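Local atomic coordinates of acyl-CoA dehydrogenase (Geobacillus kaustophilus, PDB entry 2PG0), a protein that binds FAD and probably dehydrogenates acyl chains at the alpha-beta position, as members of the acyl-CoA dehydrogenase family do. Residues E248-V252 with I367-T371; F17-R22 with V76-L81. All coordinates share one frame; numbering follows the deposited sequence.

Interaction 1. Residues E248-V252 with I367-T371; sequences ERLVV and IYAGT. With FAD (flavin-adenine dinucleotide), chain C.
The backbones of segment 248-252, within helix 237-273, and loop 367-371 come nearest, by CA atoms, at R249 and A369 (5.9 Å). One hydrogen bond joins these two residues: R249 NE gives its hydrogen to A369 O at 3.1 Å, almost straight at 169°. The oxygen lies in the guanidinium plane, at the NE edge, and the donor comes nearly head-on to the carbonyl. With its chain extended from CG to NE, R249 lays its methylenes beside the same oxygen, CG being 3.4 Å from A369 O. A leucine in place of R249 would probably leave A369 O without its N-H partner and the loop less firmly tied to the helix. G370 suits its place because any side chain there would press on A369 O and R249 NH2.

A369 points its small CB at the helix, where a methyl fits between V252 CG2, at 3.6 Å, and the carboxylate of E248. The E248 chain, its CG anti to the backbone N (chi1 -178°), runs out until OE2 is 3.4 Å from A369 CA. V252 CG2 also meets Y368 CE1 at 4.0 Å, from a direction oblique to the ring. The same ring turns its edge to the flavin, Y368 CD2 lying 3.5 Å from FAD C7, so it bridges helix and cofactor. T371, the N-cap of helix 372-382, donates from OG1 to FAD O2B at 2.9 Å while accepting from the backbone N of M374. The loop is thus a wall of the FAD pocket, backed by helix 237-273 and leading into helix 372-382, on which R249 also touches M375 and I378. Helix 319-343 lies alongside, its K326 bonded to G370 O and its V322 against R249.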
# COMPACT_ATOMS: atom_id res chain seq x y z
N GLU A 248 -21.84 11.96 15.08
CA GLU A 248 -21.81 10.49 14.97
C GLU A 248 -20.48 9.98 14.38
O GLU A 248 -19.83 9.10 14.96
CB GLU A 248 -23.00 9.97 14.14
CG GLU A 248 -23.05 8.43 14.03
CD GLU A 248 -24.33 7.88 13.39
OE1 GLU A 248 -25.40 8.52 13.49
OE2 GLU A 248 -24.26 6.78 12.79
N ARG A 249 -20.08 10.56 13.25
CA ARG A 249 -18.83 10.19 12.60
C ARG A 249 -17.61 10.51 13.47
O ARG A 249 -16.63 9.75 13.47
CB ARG A 249 -18.74 10.82 11.21
CG ARG A 249 -19.70 10.14 10.24
CD ARG A 249 -20.13 11.00 9.07
NE ARG A 249 -21.17 10.30 8.32
CZ ARG A 249 -21.94 10.84 7.38
NH1 ARG A 249 -21.82 12.12 7.06
NH2 ARG A 249 -22.86 10.10 6.76
N LEU A 250 -17.68 11.61 14.21
CA LEU A 250 -16.61 11.98 15.14
C LEU A 250 -16.45 10.94 16.25
O LEU A 250 -15.33 10.60 16.63
CB LEU A 250 -16.83 13.39 15.72
CG LEU A 250 -15.73 13.97 16.63
CD1 LEU A 250 -14.33 13.89 15.97
CD2 LEU A 250 -16.06 15.40 17.03
N VAL A 251 -17.58 10.46 16.77
CA VAL A 251 -17.57 9.45 17.83
C VAL A 251 -16.92 8.15 17.34
O VAL A 251 -16.07 7.57 18.03
CB VAL A 251 -19.01 9.21 18.38
CG1 VAL A 251 -19.07 7.97 19.25
CG2 VAL A 251 -19.48 10.45 19.16
N VAL A 252 -17.28 7.72 16.14
CA VAL A 252 -16.64 6.56 15.52
C VAL A 252 -15.13 6.76 15.33
O VAL A 252 -14.35 5.87 15.64
CB VAL A 252 -17.33 6.18 14.19
CG1 VAL A 252 -16.51 5.13 13.42
CG2 VAL A 252 -18.74 5.66 14.48
N ILE A 367 -17.51 0.49 8.15
CA ILE A 367 -18.82 0.25 7.55
C ILE A 367 -19.90 1.12 8.19
O ILE A 367 -20.63 1.82 7.47
CB ILE A 367 -19.20 -1.26 7.60
CG1 ILE A 367 -18.23 -2.07 6.73
CG2 ILE A 367 -20.64 -1.49 7.12
CD1 ILE A 367 -18.28 -3.58 6.97
N TYR A 368 -20.02 1.11 9.51
CA TYR A 368 -21.12 1.85 10.14
C TYR A 368 -20.82 3.35 10.30
O TYR A 368 -19.68 3.78 10.11
CB TYR A 368 -21.63 1.18 11.43
CG TYR A 368 -20.63 0.95 12.55
CD1 TYR A 368 -19.75 1.95 12.97
CD2 TYR A 368 -20.63 -0.26 13.25
CE1 TYR A 368 -18.86 1.73 14.03
CE2 TYR A 368 -19.75 -0.49 14.30
CZ TYR A 368 -18.87 0.51 14.69
OH TYR A 368 -18.01 0.27 15.74
N ALA A 369 -21.87 4.11 10.63
CA ALA A 369 -21.88 5.58 10.62
C ALA A 369 -21.62 6.14 9.21
O ALA A 369 -21.23 7.30 9.05
CB ALA A 369 -20.89 6.16 11.64
N GLY A 370 -21.86 5.31 8.20
CA GLY A 370 -21.57 5.65 6.81
C GLY A 370 -20.31 4.92 6.40
O GLY A 370 -19.29 5.02 7.07
N THR A 371 -20.37 4.16 5.31
CA THR A 371 -19.19 3.43 4.84
C THR A 371 -18.08 4.40 4.46
O THR A 371 -18.33 5.58 4.19
CB THR A 371 -19.48 2.57 3.59
OG1 THR A 371 -19.83 3.44 2.50
CG2 THR A 371 -20.59 1.58 3.85
PA FAD C . -24.70 -1.00 1.26
O1A FAD C . -25.60 -1.99 0.58
O2A FAD C . -25.28 0.39 1.33
O5B FAD C . -23.27 -0.98 0.52
C5B FAD C . -22.55 -2.19 0.30
C4B FAD C . -21.17 -1.83 -0.25
O4B FAD C . -21.33 -1.10 -1.45
C3B FAD C . -20.42 -0.92 0.72
O3B FAD C . -19.04 -1.23 0.72
C2B FAD C . -20.60 0.45 0.14
O2B FAD C . -19.58 1.36 0.51
C1B FAD C . -20.62 0.13 -1.36
N9A FAD C . -21.26 1.22 -2.11
C8A FAD C . -22.58 1.60 -2.08
N7A FAD C . -22.73 2.66 -2.90
C5A FAD C . -21.53 2.96 -3.45
C6A FAD C . -21.13 3.94 -4.35
N6A FAD C . -21.99 4.89 -4.74
N1A FAD C . -19.81 4.01 -4.73
C2A FAD C . -18.88 3.11 -4.24
N3A FAD C . -19.29 2.12 -3.35
C4A FAD C . -20.59 2.06 -2.96
N1 FAD C . -27.72 1.41 11.17
C2 FAD C . -28.58 2.22 11.88
O2 FAD C . -29.41 2.91 11.29
N3 FAD C . -28.53 2.23 13.27
C4 FAD C . -27.62 1.43 13.94
O4 FAD C . -27.59 1.44 15.17
C4X FAD C . -26.74 0.62 13.21
N5 FAD C . -25.82 -0.18 13.87
C5X FAD C . -24.97 -1.00 13.16
C6 FAD C . -24.07 -1.81 13.85
C7 FAD C . -23.20 -2.64 13.14
C7M FAD C . -22.25 -3.48 13.94
C8 FAD C . -23.24 -2.66 11.74
C8M FAD C . -22.33 -3.53 10.91
C9 FAD C . -24.14 -1.85 11.05
C9A FAD C . -25.01 -1.01 11.75
N10 FAD C . -25.92 -0.19 11.08
C10 FAD C . -26.79 0.61 11.81
C1' FAD C . -25.95 -0.10 9.57
C2' FAD C . -24.72 0.53 8.89
O2' FAD C . -24.69 1.94 9.00
C3' FAD C . -24.77 0.13 7.42
O3' FAD C . -24.34 -1.22 7.37
C4' FAD C . -23.91 1.00 6.49
O4' FAD C . -24.43 2.31 6.37
C5' FAD C . -23.79 0.39 5.09
O5' FAD C . -25.07 0.07 4.57
P FAD C . -25.32 -1.41 3.99
O1P FAD C . -24.91 -2.44 5.01
O2P FAD C . -26.76 -1.55 3.59
O3P FAD C . -24.32 -1.55 2.73

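Interaction 2. Residues F17-R22 with V76-L81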
# COMPACT_ATOMS: atom_id res chain seq x y z
N PHE A 17 -11.59 13.42 36.18
CA PHE A 17 -12.75 12.65 35.74
C PHE A 17 -12.36 11.32 35.08
O PHE A 17 -12.97 10.29 35.36
CB PHE A 17 -13.65 13.46 34.81
CG PHE A 17 -14.79 12.67 34.22
CD1 PHE A 17 -15.95 12.45 34.95
CD2 PHE A 17 -14.69 12.12 32.94
CE1 PHE A 17 -17.00 11.70 34.41
CE2 PHE A 17 -15.74 11.38 32.40
CZ PHE A 17 -16.89 11.17 33.13
N ARG A 18 -11.36 11.37 34.19
CA ARG A 18 -10.87 10.16 33.52
C ARG A 18 -10.41 9.11 34.53
O ARG A 18 -10.73 7.92 34.39
CB ARG A 18 -9.73 10.47 32.54
CG ARG A 18 -9.36 9.27 31.66
CD ARG A 18 -8.09 9.51 30.87
NE ARG A 18 -8.24 10.59 29.90
CZ ARG A 18 -8.71 10.44 28.66
NH1 ARG A 18 -9.10 9.24 28.23
NH2 ARG A 18 -8.80 11.49 27.85
N ALA A 19 -9.67 9.55 35.55
CA ALA A 19 -9.18 8.65 36.58
C ALA A 19 -10.34 8.04 37.38
O ALA A 19 -10.33 6.84 37.67
CB ALA A 19 -8.20 9.38 37.52
N ALA A 20 -11.34 8.86 37.71
CA ALA A 20 -12.52 8.39 38.44
C ALA A 20 -13.33 7.39 37.62
O ALA A 20 -13.78 6.35 38.13
CB ALA A 20 -13.40 9.57 38.86
N PHE A 21 -13.52 7.70 36.34
CA PHE A 21 -14.26 6.82 35.44
C PHE A 21 -13.50 5.51 35.21
O PHE A 21 -14.11 4.43 35.21
CB PHE A 21 -14.59 7.55 34.12
CG PHE A 21 -15.51 6.78 33.21
CD1 PHE A 21 -16.72 6.27 33.67
CD2 PHE A 21 -15.15 6.57 31.87
CE1 PHE A 21 -17.57 5.55 32.82
CE2 PHE A 21 -16.00 5.86 31.02
CZ PHE A 21 -17.20 5.34 31.49
N ARG A 22 -12.18 5.58 35.03
CA ARG A 22 -11.37 4.37 34.90
C ARG A 22 -11.48 3.48 36.15
O ARG A 22 -11.52 2.25 36.04
CB ARG A 22 -9.91 4.70 34.62
CG ARG A 22 -9.08 3.48 34.23
CD ARG A 22 -7.60 3.82 34.18
NE ARG A 22 -7.31 4.95 33.29
CZ ARG A 22 -7.12 4.85 31.98
NH1 ARG A 22 -7.21 3.67 31.37
NH2 ARG A 22 -6.86 5.94 31.27
N VAL A 76 -13.84 11.63 26.89
CA VAL A 76 -13.24 10.80 27.93
C VAL A 76 -14.02 9.49 28.13
O VAL A 76 -13.42 8.41 28.16
CB VAL A 76 -13.12 11.56 29.27
CG1 VAL A 76 -12.73 10.60 30.40
CG2 VAL A 76 -12.08 12.68 29.14
N ILE A 77 -15.34 9.60 28.26
CA ILE A 77 -16.18 8.43 28.48
C ILE A 77 -15.99 7.42 27.35
O ILE A 77 -15.72 6.24 27.59
CB ILE A 77 -17.68 8.81 28.66
CG1 ILE A 77 -17.89 9.47 30.03
CG2 ILE A 77 -18.59 7.58 28.54
CD1 ILE A 77 -19.22 10.20 30.17
N ASN A 78 -16.12 7.89 26.11
CA ASN A 78 -16.04 6.97 24.97
C ASN A 78 -14.67 6.34 24.79
O ASN A 78 -14.57 5.16 24.44
CB ASN A 78 -16.54 7.65 23.71
CG ASN A 78 -17.98 8.10 23.83
OD1 ASN A 78 -18.74 7.56 24.65
ND2 ASN A 78 -18.36 9.09 23.06
N GLU A 79 -13.62 7.12 25.07
CA GLU A 79 -12.24 6.59 25.01
C GLU A 79 -12.05 5.50 26.06
O GLU A 79 -11.57 4.40 25.75
CB GLU A 79 -11.21 7.69 25.22
CG GLU A 79 -10.98 8.56 24.01
CD GLU A 79 -9.94 9.64 24.24
OE1 GLU A 79 -9.41 9.77 25.38
OE2 GLU A 79 -9.65 10.37 23.27
N GLU A 80 -12.44 5.80 27.29
CA GLU A 80 -12.28 4.83 28.38
C GLU A 80 -13.10 3.56 28.18
O GLU A 80 -12.65 2.46 28.52
CB GLU A 80 -12.55 5.49 29.74
CG GLU A 80 -11.49 6.53 30.15
CD GLU A 80 -10.06 6.00 30.11
OE1 GLU A 80 -9.80 4.91 30.65
OE2 GLU A 80 -9.18 6.70 29.55
N LEU A 81 -14.29 3.69 27.62
CA LEU A 81 -15.12 2.52 27.32
C LEU A 81 -14.49 1.65 26.21
O LEU A 81 -14.54 0.42 26.28
CB LEU A 81 -16.54 2.94 26.95
CG LEU A 81 -17.44 3.39 28.10
CD1 LEU A 81 -18.73 3.96 27.55
CD2 LEU A 81 -17.73 2.26 29.09
O HOH W 1 -8.69 12.56 24.68
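Two helices of the N-terminal domain pack here through a buried apolar seam bordered by a salt-bridge network: F17 and F21 of segment 17-22 meet V76, I77 and L81 of segment 76-81, while R18 and R22 engage E79 and E80. The segments run in the same general direction, their axes 10.1 Å apart and crossing at -40°.

F17 brings its ring edge to V76 CG1 and I77 CG1, the latter 3.7 Å from F17 CZ. One turn later F21 takes I77 CG1 over one face and L81 CG at its edge, with F21 CZ 3.9 Å from L81 CG; a flat ring lets F21 serve both neighbours at once. F21 CD2 also lies 3.5 Å from E80 CB, so the glutamate's aliphatic part joins the core before its chain bends at chi2 (-53°) and lifts the carboxylate to the arginines. Helices 12-28 and 71-84 belong to the all-helical N-terminal domain of the acyl-CoA dehydrogenase fold.

R18 NH1 serves two acids. It donates to E80 OE2 at 2.9 Å, in the guanidinium plane and to that oxygen's anti lone pair, and to E79 OE1, also at 2.9 Å. R18 presents NH1 and NH2 end-on to E79 OE1, both meeting that oxygen close to the direction of its C-O bond, and V76 CG2 covers one guanidinium face. A water accepts weakly from R18 NH2 and donates to E79 OE2, an oxygen that R302 also pairs with. R22 instead lays a guanidinium face over the E80 carboxylate, R22 NH1 being 3.0 Å from E80 OE1, an attraction of charges without a directed N-H. K83 salt-bridges E80 OE2 as well, so this acid probably offsets several positive charges.

Interaction 2 comes first along the chain, both its helices lying in the N-terminal domain, and it closes before interaction 1 opens in the C-terminal domain. Their centres are about 21 Å apart, yet they meet directly: V251 CG1, on helix 237-273, packs 4.0 Å from N78 ND2 on helix 71-84. Helix 237-273 is therefore the link between them. E248, R249 and V252 turn to the FAD-binding loop, whereas V251, together with I254 and T258 farther along, turns to N78 and E79. The helix pair of the N-terminal domain is thus joined to the wall of the cofactor pocket through one intervening helix.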